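Local coordinates for putative methylase (PDB 3LDU), which probably transfers methyl groups to guanines of ribosomal RNA and is seen here with GTP bound in its methyltransferase domain, at residues Lys176-Glu181 and Cys204-Ile209; Val198-Met203 and Tyr261-Asp266; Glu268-Ala273 and Phe288-Ala293. All blocks are in the same frame, centred on the assembly; numbering follows the deposited sequence.

All three contacts lie within the methyltransferase domain and border the same GTP. Contacts 1 and 2 are almost wholly buried; contact 3 is buried at F288, I270 and A273 but reaches the surface at V290. Contact 2 joins two neighbouring parallel strands by backbone hydrogen bonds. Contact 3 lays the helix after strand 260-264 on the next strand of that sheet, mainly through apolar side chains, with no hydrogen bond. In contact 1, a loop meets a turn and helix start without direct hydrogen bonds, and both bind the terminal phosphate. The three touch one another: G205 N of contact 1 bonds to D264 of contact 2, whose backbone O is within 3.0 Å of G291 N in contact 3.

Contact 1: residues Lys176-Glu181 and Cys204-Ile209; sequences KAPIRE and CGSGTI. With GTP (guanosine-5'-triphosphate), chain B.
The γ-phosphate of GTP lies between the loop 176-181 and the segment 204-209, and each grips it with its own donors. T208 points toward the loop 176-181 with CG2 anti to the backbone N and OG1 beside that N (chi1 -59°). This rotamer splits its two branches. T208 OG1 donates to GTP O2G at 3.1 Å. T208 CG2 rests on I179 O at 3.7 Å and also meets CG of E181, whose side chain crosses it at about a right angle. I179 gives a second bond to the same phosphate oxygen, from I179 N to GTP O2G (2.7 Å). Its CG1 is anti to N, so CG2 takes the crowded position between N and the carbonyl carbon. There I179 CG2 presses tightly on GTP O2G (2.8 Å). I179 CG2 also touches I209 CG1 at 4.1 Å. The carboxylate of E181 faces elsewhere, in a salt bridge with R171. S206 holds OG in the crowded position (chi1 51°), from where it donates to GTP O3G at 2.8 Å, its backbone N binding that same oxygen; P178 CB packs against S206 OG at 3.9 Å. G205, without a side chain and at positive phi, brings its CA to 2.7 Å from GTP O2B of the β-phosphate. C204 to G207 form a type II' turn, and G207 is the N-cap of helix 208-217. This glycine-rich turn corresponds to the loop that binds S-adenosylmethionine in Rossmann-like methyltransferases, so the GTP probably occupies part of the cofactor cleft.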
loop_
_atom_site.group_PDB
_atom_site.type_symbol
_atom_site.label_atom_id
_atom_site.label_comp_id
_atom_site.label_asym_id
_atom_site.label_seq_id
_atom_site.Cartn_x
_atom_site.Cartn_y
_atom_site.Cartn_z
ATOM N N LYS A 176 -15.105 4.103 -11.546
ATOM C CA LYS A 176 -15.506 2.703 -11.640
ATOM C C LYS A 176 -14.932 1.874 -10.493
ATOM O O LYS A 176 -15.442 1.906 -9.370
ATOM C CB LYS A 176 -15.081 2.117 -12.981
ATOM N N ALA A 177 -13.874 1.127 -10.786
ATOM C CA ALA A 177 -13.241 0.269 -9.789
ATOM C C ALA A 177 -11.719 0.333 -9.899
ATOM O O ALA A 177 -11.092 -0.525 -10.520
ATOM C CB ALA A 177 -13.732 -1.167 -9.936
ATOM N N PRO A 178 -11.117 1.354 -9.279
ATOM C CA PRO A 178 -9.686 1.601 -9.458
ATOM C C PRO A 178 -8.880 0.567 -8.692
ATOM O O PRO A 178 -9.301 0.153 -7.610
ATOM C CB PRO A 178 -9.487 2.989 -8.820
ATOM C CG PRO A 178 -10.887 3.530 -8.582
ATOM C CD PRO A 178 -11.718 2.312 -8.341
ATOM N N ILE A 179 -7.750 0.149 -9.251
ATOM C CA ILE A 179 -6.806 -0.688 -8.527
ATOM C C ILE A 179 -6.311 0.080 -7.300
ATOM O O ILE A 179 -6.218 1.298 -7.325
ATOM C CB ILE A 179 -5.624 -1.084 -9.442
ATOM C CG1 ILE A 179 -4.689 -2.068 -8.749
ATOM C CG2 ILE A 179 -4.838 0.144 -9.912
ATOM C CD1 ILE A 179 -3.660 -2.650 -9.714
ATOM N N ARG A 180 -6.012 -0.630 -6.222
ATOM C CA ARG A 180 -5.508 0.030 -5.015
ATOM C C ARG A 180 -4.131 0.655 -5.279
ATOM O O ARG A 180 -3.304 0.047 -5.967
ATOM C CB ARG A 180 -5.404 -1.013 -3.900
ATOM C CG ARG A 180 -5.366 -0.438 -2.518
ATOM C CD ARG A 180 -5.464 -1.569 -1.506
ATOM N NE ARG A 180 -5.672 -1.085 -0.146
ATOM C CZ ARG A 180 -6.850 -1.075 0.475
ATOM N NH1 ARG A 180 -7.942 -1.522 -0.142
ATOM N NH2 ARG A 180 -6.935 -0.618 1.719
ATOM N N GLU A 181 -3.883 1.854 -4.744
ATOM C CA GLU A 181 -2.617 2.566 -4.994
ATOM C C GLU A 181 -1.375 1.765 -4.557
ATOM O O GLU A 181 -0.329 1.790 -5.222
ATOM C CB GLU A 181 -2.619 3.942 -4.307
ATOM C CG GLU A 181 -3.631 4.938 -4.864
ATOM C CD GLU A 181 -5.002 4.864 -4.198
ATOM O OE1 GLU A 181 -5.425 3.765 -3.766
ATOM O OE2 GLU A 181 -5.663 5.924 -4.113
ATOM N N CYS A 204 -6.042 2.355 -19.011
ATOM C CA CYS A 204 -5.512 2.993 -17.812
ATOM C C CYS A 204 -6.551 3.388 -16.773
ATOM O O CYS A 204 -6.190 3.684 -15.631
ATOM C CB CYS A 204 -4.681 4.208 -18.201
ATOM S SG CYS A 204 -5.655 5.530 -18.936
ATOM N N GLY A 205 -7.824 3.416 -17.161
ATOM C CA GLY A 205 -8.880 3.843 -16.260
ATOM C C GLY A 205 -8.575 5.212 -15.670
ATOM O O GLY A 205 -8.192 6.123 -16.393
ATOM N N SER A 206 -8.710 5.356 -14.356
ATOM C CA SER A 206 -8.482 6.660 -13.724
ATOM C C SER A 206 -7.002 6.939 -13.448
ATOM O O SER A 206 -6.660 7.898 -12.747
ATOM C CB SER A 206 -9.303 6.785 -12.445
ATOM O OG SER A 206 -9.084 5.656 -11.629
ATOM N N GLY A 207 -6.134 6.086 -13.980
ATOM C CA GLY A 207 -4.732 6.432 -14.137
ATOM C C GLY A 207 -3.796 6.057 -13.008
ATOM O O GLY A 207 -2.645 6.489 -12.983
ATOM N N THR A 208 -4.281 5.221 -12.097
ATOM C CA THR A 208 -3.561 4.910 -10.858
ATOM C C THR A 208 -2.174 4.317 -11.106
ATOM O O THR A 208 -1.197 4.728 -10.482
ATOM C CB THR A 208 -4.369 3.916 -10.021
ATOM O OG1 THR A 208 -5.647 4.490 -9.724
ATOM C CG2 THR A 208 -3.652 3.607 -8.709
ATOM N N ILE A 209 -2.093 3.349 -12.014
ATOM C CA ILE A 209 -0.821 2.705 -12.287
ATOM C C ILE A 209 0.203 3.724 -12.776
ATOM O O ILE A 209 1.344 3.720 -12.328
ATOM C CB ILE A 209 -0.994 1.546 -13.295
ATOM C CG1 ILE A 209 -1.711 0.391 -12.589
ATOM C CG2 ILE A 209 0.364 1.082 -13.836
ATOM C CD1 ILE A 209 -2.011 -0.788 -13.498
HETATM P PG GTP B . -7.179 2.040 -12.455
HETATM O O1G GTP B . -5.967 2.365 -13.301
HETATM O O2G GTP B . -6.733 1.878 -11.027
HETATM O O3G GTP B . -8.188 3.165 -12.490
HETATM O O3B GTP B . -7.833 0.667 -13.013
HETATM P PB GTP B . -9.237 0.706 -13.811
HETATM O O1B GTP B . -10.330 0.332 -12.838
HETATM O O2B GTP B . -9.513 2.078 -14.363
HETATM O O3A GTP B . -9.224 -0.388 -15.001
HETATM P PA GTP B . -10.557 -1.300 -15.136
HETATM O O1A GTP B . -11.765 -0.394 -15.044
HETATM O O2A GTP B . -10.608 -2.341 -14.042
HETATM O "O5'" GTP B . -10.566 -1.967 -16.595
HETATM C "C5'" GTP B . -9.566 -1.547 -17.468
HETATM C "C4'" GTP B . -10.088 -0.345 -18.246
HETATM O "O4'" GTP B . -9.981 -0.702 -19.596
HETATM C "C3'" GTP B . -11.553 0.046 -18.035
HETATM O "O3'" GTP B . -11.578 1.386 -17.593
HETATM C "C2'" GTP B . -12.219 -0.045 -19.405
HETATM O "O2'" GTP B . -12.940 1.122 -19.750
HETATM C "C1'" GTP B . -11.026 -0.111 -20.325
HETATM N N9 GTP B . -11.188 -0.915 -21.543
HETATM C C8 GTP B . -11.987 -1.992 -21.821
HETATM N N7 GTP B . -11.726 -2.370 -23.102
HETATM C C5 GTP B . -10.786 -1.541 -23.624
HETATM C C6 GTP B . -10.163 -1.470 -24.866
HETATM O O6 GTP B . -10.439 -2.271 -25.773
HETATM N N1 GTP B . -9.223 -0.482 -25.067
HETATM C C2 GTP B . -8.902 0.418 -24.067
HETATM N N2 GTP B . -7.982 1.337 -24.307
HETATM N N3 GTP B . -9.526 0.363 -22.823
HETATM C C4 GTP B . -10.444 -0.620 -22.637
#

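Contact 2: residues Val198-Met203 and Tyr261-Asp266; sequences VLVDPM and YGYDID. With GTP (guanosine-5'-triphosphate), chain B.
From L199 the segment 198-203 runs beside 261-266 in parallel, and L199 O accepts from Y261 N at 3.0 Å, nearly along the C=O axis. V200 pairs with Y261 on one face of the sheet. Its CG1, anti to the backbone N (chi1 -175°), reaches along that face to the edge of the Y263 ring, lying in the ring plane 3.8 Å from CE2; the hydroxyl of this tyrosine bonds to a glycerol. On the opposite face with G262, D201 N donates to Y261 O (2.9 Å), and D201 O accepts from Y263 N, which sits above the carbonyl plane. These are the first two strands of the parallel part of a Rossmann-like sheet, and their C-terminal ends lead into the residues that line the GTP site. The D201 carboxylate, also bonded to T307, forms an Asx turn just past the strand, spanning P202, whose O is 2.6 Å from GTP N2, and accepting M203 N from above its plane. At M203, a selenomethionine, CG packs on the guanine at 3.4 Å from GTP N3. Across from it, D264 swings its carboxylate to the ribose (chi1 -160°): OD1 takes GTP O3' and OD2 takes GTP O2', each at 2.9 Å. OD2 also accepts D266 N through its anti lone pair, a second Asx turn, while the carbons of I265 lie against the base.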
loop_
_atom_site.group_PDB
_atom_site.type_symbol
_atom_site.label_atom_id
_atom_site.label_comp_id
_atom_site.label_asym_id
_atom_site.label_seq_id
_atom_site.Cartn_x
_atom_site.Cartn_y
_atom_site.Cartn_z
ATOM N N VAL A 198 10.210 3.864 -22.111
ATOM C CA VAL A 198 8.828 3.981 -22.556
ATOM C C VAL A 198 7.908 3.106 -21.695
ATOM O O VAL A 198 8.193 1.927 -21.457
ATOM C CB VAL A 198 8.688 3.560 -24.042
ATOM C CG1 VAL A 198 7.239 3.370 -24.403
ATOM C CG2 VAL A 198 9.353 4.581 -24.961
ATOM N N LEU A 199 6.820 3.700 -21.208
ATOM C CA LEU A 199 5.820 2.975 -20.422
ATOM C C LEU A 199 4.421 3.368 -20.853
ATOM O O LEU A 199 4.095 4.560 -20.923
ATOM C CB LEU A 199 5.970 3.244 -18.923
ATOM C CG LEU A 199 4.824 2.682 -18.066
ATOM C CD1 LEU A 199 4.776 1.138 -18.099
ATOM C CD2 LEU A 199 4.955 3.154 -16.614
ATOM N N VAL A 200 3.602 2.366 -21.169
ATOM C CA VAL A 200 2.221 2.594 -21.578
ATOM C C VAL A 200 1.276 1.725 -20.759
ATOM O O VAL A 200 1.541 0.551 -20.563
ATOM C CB VAL A 200 2.008 2.222 -23.067
ATOM C CG1 VAL A 200 0.592 2.588 -23.503
ATOM C CG2 VAL A 200 3.047 2.915 -23.928
ATOM N N ASP A 201 0.174 2.304 -20.291
ATOM C CA ASP A 201 -0.941 1.520 -19.755
ATOM C C ASP A 201 -2.119 1.793 -20.684
ATOM O O ASP A 201 -2.771 2.836 -20.569
ATOM C CB ASP A 201 -1.295 1.963 -18.325
ATOM C CG ASP A 201 -2.477 1.190 -17.754
ATOM O OD1 ASP A 201 -3.116 0.445 -18.526
ATOM O OD2 ASP A 201 -2.780 1.330 -16.542
ATOM N N PRO A 202 -2.406 0.857 -21.604
ATOM C CA PRO A 202 -3.394 1.096 -22.667
ATOM C C PRO A 202 -4.852 0.856 -22.253
ATOM O O PRO A 202 -5.746 0.957 -23.099
ATOM C CB PRO A 202 -2.964 0.108 -23.760
ATOM C CG PRO A 202 -2.429 -1.060 -23.006
ATOM C CD PRO A 202 -1.760 -0.459 -21.735
HETATM N N MSE A 203 -5.084 0.541 -20.977
HETATM C CA MSE A 203 -6.434 0.442 -20.418
HETATM C C MSE A 203 -6.370 1.068 -19.025
HETATM O O MSE A 203 -6.622 0.416 -18.009
HETATM C CB MSE A 203 -6.885 -1.013 -20.342
HETATM C CG MSE A 203 -7.021 -1.673 -21.723
HETATM SE SE MSE A 203 -7.166 -3.619 -21.598
HETATM C CE MSE A 203 -5.264 -3.983 -21.370
ATOM N N TYR A 261 2.462 7.022 -20.879
ATOM C CA TYR A 261 1.214 7.195 -21.611
ATOM C C TYR A 261 0.105 6.274 -21.150
ATOM O O TYR A 261 0.339 5.100 -20.906
ATOM C CB TYR A 261 1.465 6.907 -23.099
ATOM C CG TYR A 261 2.447 7.860 -23.712
ATOM C CD1 TYR A 261 2.007 8.970 -24.418
ATOM C CD2 TYR A 261 3.816 7.662 -23.570
ATOM C CE1 TYR A 261 2.911 9.868 -24.976
ATOM C CE2 TYR A 261 4.724 8.549 -24.125
ATOM C CZ TYR A 261 4.266 9.648 -24.823
ATOM O OH TYR A 261 5.166 10.533 -25.372
ATOM N N GLY A 262 -1.112 6.809 -21.079
ATOM C CA GLY A 262 -2.273 5.993 -20.773
ATOM C C GLY A 262 -3.319 6.137 -21.864
ATOM O O GLY A 262 -3.486 7.226 -22.430
ATOM N N TYR A 263 -4.003 5.036 -22.172
ATOM C CA TYR A 263 -5.171 5.056 -23.056
ATOM C C TYR A 263 -6.331 4.333 -22.395
ATOM O O TYR A 263 -6.124 3.395 -21.627
ATOM C CB TYR A 263 -4.861 4.373 -24.396
ATOM C CG TYR A 263 -3.700 5.008 -25.103
ATOM C CD1 TYR A 263 -3.883 6.129 -25.897
ATOM C CD2 TYR A 263 -2.415 4.502 -24.959
ATOM C CE1 TYR A 263 -2.823 6.733 -26.523
ATOM C CE2 TYR A 263 -1.343 5.096 -25.590
ATOM C CZ TYR A 263 -1.557 6.207 -26.378
ATOM O OH TYR A 263 -0.503 6.820 -27.008
ATOM N N ASP A 264 -7.553 4.763 -22.701
ATOM C CA ASP A 264 -8.745 4.030 -22.275
ATOM C C ASP A 264 -9.864 4.387 -23.248
ATOM O O ASP A 264 -9.822 5.449 -23.863
ATOM C CB ASP A 264 -9.125 4.422 -20.834
ATOM C CG ASP A 264 -10.012 3.386 -20.162
ATOM O OD1 ASP A 264 -9.529 2.704 -19.228
ATOM O OD2 ASP A 264 -11.188 3.244 -20.566
ATOM N N ILE A 265 -10.851 3.509 -23.411
ATOM C CA ILE A 265 -12.000 3.855 -24.251
ATOM C C ILE A 265 -13.098 4.592 -23.480
ATOM O O ILE A 265 -14.057 5.091 -24.080
ATOM C CB ILE A 265 -12.619 2.634 -24.966
ATOM C CG1 ILE A 265 -13.131 1.617 -23.938
ATOM C CG2 ILE A 265 -11.623 2.029 -25.957
ATOM C CD1 ILE A 265 -13.884 0.461 -24.557
ATOM N N ASP A 266 -12.964 4.648 -22.153
ATOM C CA ASP A 266 -13.911 5.378 -21.310
ATOM C C ASP A 266 -13.429 6.824 -21.177
ATOM O O ASP A 266 -12.487 7.113 -20.440
ATOM C CB ASP A 266 -14.024 4.701 -19.929
ATOM C CG ASP A 266 -15.065 5.363 -19.006
ATOM O OD1 ASP A 266 -15.412 6.540 -19.200
ATOM O OD2 ASP A 266 -15.541 4.690 -18.070
HETATM P PG GTP B . -7.179 2.040 -12.455
HETATM O O1G GTP B . -5.967 2.365 -13.301
HETATM O O2G GTP B . -6.733 1.878 -11.027
HETATM O O3G GTP B . -8.188 3.165 -12.490
HETATM O O3B GTP B . -7.833 0.667 -13.013
HETATM P PB GTP B . -9.237 0.706 -13.811
HETATM O O1B GTP B . -10.330 0.332 -12.838
HETATM O O2B GTP B . -9.513 2.078 -14.363
HETATM O O3A GTP B . -9.224 -0.388 -15.001
HETATM P PA GTP B . -10.557 -1.300 -15.136
HETATM O O1A GTP B . -11.765 -0.394 -15.044
HETATM O O2A GTP B . -10.608 -2.341 -14.042
HETATM O "O5'" GTP B . -10.566 -1.967 -16.595
HETATM C "C5'" GTP B . -9.566 -1.547 -17.468
HETATM C "C4'" GTP B . -10.088 -0.345 -18.246
HETATM O "O4'" GTP B . -9.981 -0.702 -19.596
HETATM C "C3'" GTP B . -11.553 0.046 -18.035
HETATM O "O3'" GTP B . -11.578 1.386 -17.593
HETATM C "C2'" GTP B . -12.219 -0.045 -19.405
HETATM O "O2'" GTP B . -12.940 1.122 -19.750
HETATM C "C1'" GTP B . -11.026 -0.111 -20.325
HETATM N N9 GTP B . -11.188 -0.915 -21.543
HETATM C C8 GTP B . -11.987 -1.992 -21.821
HETATM N N7 GTP B . -11.726 -2.370 -23.102
HETATM C C5 GTP B . -10.786 -1.541 -23.624
HETATM C C6 GTP B . -10.163 -1.470 -24.866
HETATM O O6 GTP B . -10.439 -2.271 -25.773
HETATM N N1 GTP B . -9.223 -0.482 -25.067
HETATM C C2 GTP B . -8.902 0.418 -24.067
HETATM N N2 GTP B . -7.982 1.337 -24.307
HETATM N N3 GTP B . -9.526 0.363 -22.823
HETATM C C4 GTP B . -10.444 -0.620 -22.637
#

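Contact 3: residues Glu268-Ala273 and Phe288-Ala293; sequences ESIDIA and FNVGDA. With GTP (guanosine-5'-triphosphate), chain B.
A273 points its methyl group straight at the ring of F288. CB lies 3.6 Å from the centroid of the F288 ring and only 7° off its normal, a CH-pi contact over the centre of the face. The phenyl group is carried there with CG beside the backbone N (chi1 -68°), and the rim atom CE2 of F288 also approaches A273 O at 3.5 Å. One turn earlier, I270 reaches across obliquely to F288 rather than over its ring. Its CG2, anti to the backbone N, touches F288 CB at 3.9 Å; CG1 and CD1 turn the other way and lie along the strand backbone, with CD1 3.4 Å from N289 O. CG1 of I270 also meets CG2 of V290 at 4.1 Å, where the contact opens to the surface. N289 turns away from the helix, and its amide ND2 bonds to E287. Beyond V290 the chain leaves the strand and skirts the guanine, with G291 O 2.5 Å from GTP N2. D292 OD1, bonded also to T294, is 3.0 Å from GTP O6 and accepts a weak bond from GTP N1. Helix segment 268-273 and strand segment 288-290 run nearly antiparallel (169°) within the beta-alpha-beta unit of strand 260-264, helix 267-280 and strand 286-290. The last strand is an outermost one of its sheet and is paired with strand 260-264 through N289 and G262, while I272 touches S206, and I270 also touches C204 in the turn 204-207.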
loop_
_atom_site.group_PDB
_atom_site.type_symbol
_atom_site.label_atom_id
_atom_site.label_comp_id
_atom_site.label_asym_id
_atom_site.label_seq_id
_atom_site.Cartn_x
_atom_site.Cartn_y
_atom_site.Cartn_z
ATOM N N GLU A 268 -14.684 9.461 -19.842
ATOM C CA GLU A 268 -14.799 10.018 -18.502
ATOM C C GLU A 268 -13.614 9.575 -17.641
ATOM O O GLU A 268 -13.128 10.348 -16.833
ATOM C CB GLU A 268 -16.125 9.607 -17.871
ATOM C CG GLU A 268 -16.262 9.930 -16.409
ATOM C CD GLU A 268 -17.701 9.858 -15.954
ATOM O OE1 GLU A 268 -18.592 9.903 -16.826
ATOM O OE2 GLU A 268 -17.941 9.765 -14.732
ATOM N N SER A 269 -13.129 8.347 -17.842
ATOM C CA SER A 269 -11.977 7.875 -17.085
ATOM C C SER A 269 -10.724 8.666 -17.422
ATOM O O SER A 269 -9.915 8.956 -16.547
ATOM C CB SER A 269 -11.746 6.374 -17.295
ATOM O OG SER A 269 -12.745 5.639 -16.614
ATOM N N ILE A 270 -10.562 9.006 -18.694
ATOM C CA ILE A 270 -9.437 9.836 -19.118
ATOM C C ILE A 270 -9.510 11.230 -18.477
ATOM O O ILE A 270 -8.498 11.769 -18.013
ATOM C CB ILE A 270 -9.366 9.955 -20.655
ATOM C CG1 ILE A 270 -9.100 8.580 -21.278
ATOM C CG2 ILE A 270 -8.302 10.969 -21.078
ATOM C CD1 ILE A 270 -7.873 7.900 -20.725
ATOM N N ASP A 271 -10.706 11.809 -18.438
ATOM C CA ASP A 271 -10.876 13.118 -17.808
ATOM C C ASP A 271 -10.464 13.043 -16.336
ATOM O O ASP A 271 -9.811 13.949 -15.818
ATOM C CB ASP A 271 -12.332 13.583 -17.901
ATOM C CG ASP A 271 -12.731 14.003 -19.305
ATOM O OD1 ASP A 271 -11.842 14.361 -20.105
ATOM O OD2 ASP A 271 -13.943 13.984 -19.602
ATOM N N ILE A 272 -10.870 11.960 -15.676
ATOM C CA ILE A 272 -10.598 11.771 -14.258
ATOM C C ILE A 272 -9.107 11.558 -14.058
ATOM O O ILE A 272 -8.512 12.107 -13.125
ATOM C CB ILE A 272 -11.395 10.570 -13.685
ATOM C CG1 ILE A 272 -12.892 10.909 -13.627
ATOM C CG2 ILE A 272 -10.875 10.177 -12.296
ATOM C CD1 ILE A 272 -13.789 9.734 -13.241
ATOM N N ALA A 273 -8.515 10.751 -14.932
ATOM C CA ALA A 273 -7.094 10.447 -14.846
ATOM C C ALA A 273 -6.271 11.729 -14.946
ATOM O O ALA A 273 -5.327 11.923 -14.175
ATOM C CB ALA A 273 -6.680 9.454 -15.955
ATOM N N PHE A 288 -2.530 11.244 -21.124
ATOM C CA PHE A 288 -3.681 10.349 -21.145
ATOM C C PHE A 288 -4.524 10.705 -22.361
ATOM O O PHE A 288 -4.719 11.888 -22.647
ATOM C CB PHE A 288 -4.563 10.572 -19.914
ATOM C CG PHE A 288 -3.944 10.150 -18.601
ATOM C CD1 PHE A 288 -3.856 8.805 -18.254
ATOM C CD2 PHE A 288 -3.523 11.098 -17.691
ATOM C CE1 PHE A 288 -3.315 8.413 -17.017
ATOM C CE2 PHE A 288 -2.991 10.718 -16.464
ATOM C CZ PHE A 288 -2.884 9.374 -16.135
ATOM N N ASN A 289 -5.015 9.689 -23.065
ATOM C CA ASN A 289 -5.846 9.878 -24.259
ATOM C C ASN A 289 -6.893 8.779 -24.378
ATOM O O ASN A 289 -6.682 7.654 -23.926
ATOM C CB ASN A 289 -4.991 9.843 -25.532
ATOM C CG ASN A 289 -4.157 11.093 -25.717
ATOM O OD1 ASN A 289 -4.688 12.196 -25.860
ATOM N ND2 ASN A 289 -2.836 10.923 -25.724
ATOM N N VAL A 290 -8.021 9.096 -25.002
ATOM C CA VAL A 290 -8.934 8.040 -25.424
ATOM C C VAL A 290 -8.227 7.215 -26.493
ATOM O O VAL A 290 -7.628 7.758 -27.415
ATOM C CB VAL A 290 -10.257 8.619 -25.964
ATOM C CG1 VAL A 290 -11.133 7.518 -26.548
ATOM C CG2 VAL A 290 -10.991 9.346 -24.848
ATOM N N GLY A 291 -8.261 5.894 -26.336
ATOM C CA GLY A 291 -7.645 4.989 -27.288
ATOM C C GLY A 291 -8.063 3.558 -27.006
ATOM O O GLY A 291 -8.520 3.241 -25.906
ATOM N N ASP A 292 -7.904 2.699 -28.013
ATOM C CA ASP A 292 -8.281 1.287 -27.954
ATOM C C ASP A 292 -7.004 0.434 -27.864
ATOM O O ASP A 292 -6.220 0.391 -28.809
ATOM C CB ASP A 292 -9.087 0.971 -29.235
ATOM C CG ASP A 292 -9.621 -0.464 -29.298
ATOM O OD1 ASP A 292 -9.313 -1.301 -28.422
ATOM O OD2 ASP A 292 -10.366 -0.747 -30.270
ATOM N N ALA A 293 -6.795 -0.226 -26.721
ATOM C CA ALA A 293 -5.612 -1.062 -26.481
ATOM C C ALA A 293 -5.392 -2.141 -27.548
ATOM O O ALA A 293 -4.251 -2.524 -27.808
ATOM C CB ALA A 293 -5.710 -1.726 -25.108
HETATM P PG GTP B . -7.179 2.040 -12.455
HETATM O O1G GTP B . -5.967 2.365 -13.301
HETATM O O2G GTP B . -6.733 1.878 -11.027
HETATM O O3G GTP B . -8.188 3.165 -12.490
HETATM O O3B GTP B . -7.833 0.667 -13.013
HETATM P PB GTP B . -9.237 0.706 -13.811
HETATM O O1B GTP B . -10.330 0.332 -12.838
HETATM O O2B GTP B . -9.513 2.078 -14.363
HETATM O O3A GTP B . -9.224 -0.388 -15.001
HETATM P PA GTP B . -10.557 -1.300 -15.136
HETATM O O1A GTP B . -11.765 -0.394 -15.044
HETATM O O2A GTP B . -10.608 -2.341 -14.042
HETATM O "O5'" GTP B . -10.566 -1.967 -16.595
HETATM C "C5'" GTP B . -9.566 -1.547 -17.468
HETATM C "C4'" GTP B . -10.088 -0.345 -18.246
HETATM O "O4'" GTP B . -9.981 -0.702 -19.596
HETATM C "C3'" GTP B . -11.553 0.046 -18.035
HETATM O "O3'" GTP B . -11.578 1.386 -17.593
HETATM C "C2'" GTP B . -12.219 -0.045 -19.405
HETATM O "O2'" GTP B . -12.940 1.122 -19.750
HETATM C "C1'" GTP B . -11.026 -0.111 -20.325
HETATM N N9 GTP B . -11.188 -0.915 -21.543
HETATM C C8 GTP B . -11.987 -1.992 -21.821
HETATM N N7 GTP B . -11.726 -2.370 -23.102
HETATM C C5 GTP B . -10.786 -1.541 -23.624
HETATM C C6 GTP B . -10.163 -1.470 -24.866
HETATM O O6 GTP B . -10.439 -2.271 -25.773
HETATM N N1 GTP B . -9.223 -0.482 -25.067
HETATM C C2 GTP B . -8.902 0.418 -24.067
HETATM N N2 GTP B . -7.982 1.337 -24.307
HETATM N N3 GTP B . -9.526 0.363 -22.823
HETATM C C4 GTP B . -10.444 -0.620 -22.637
#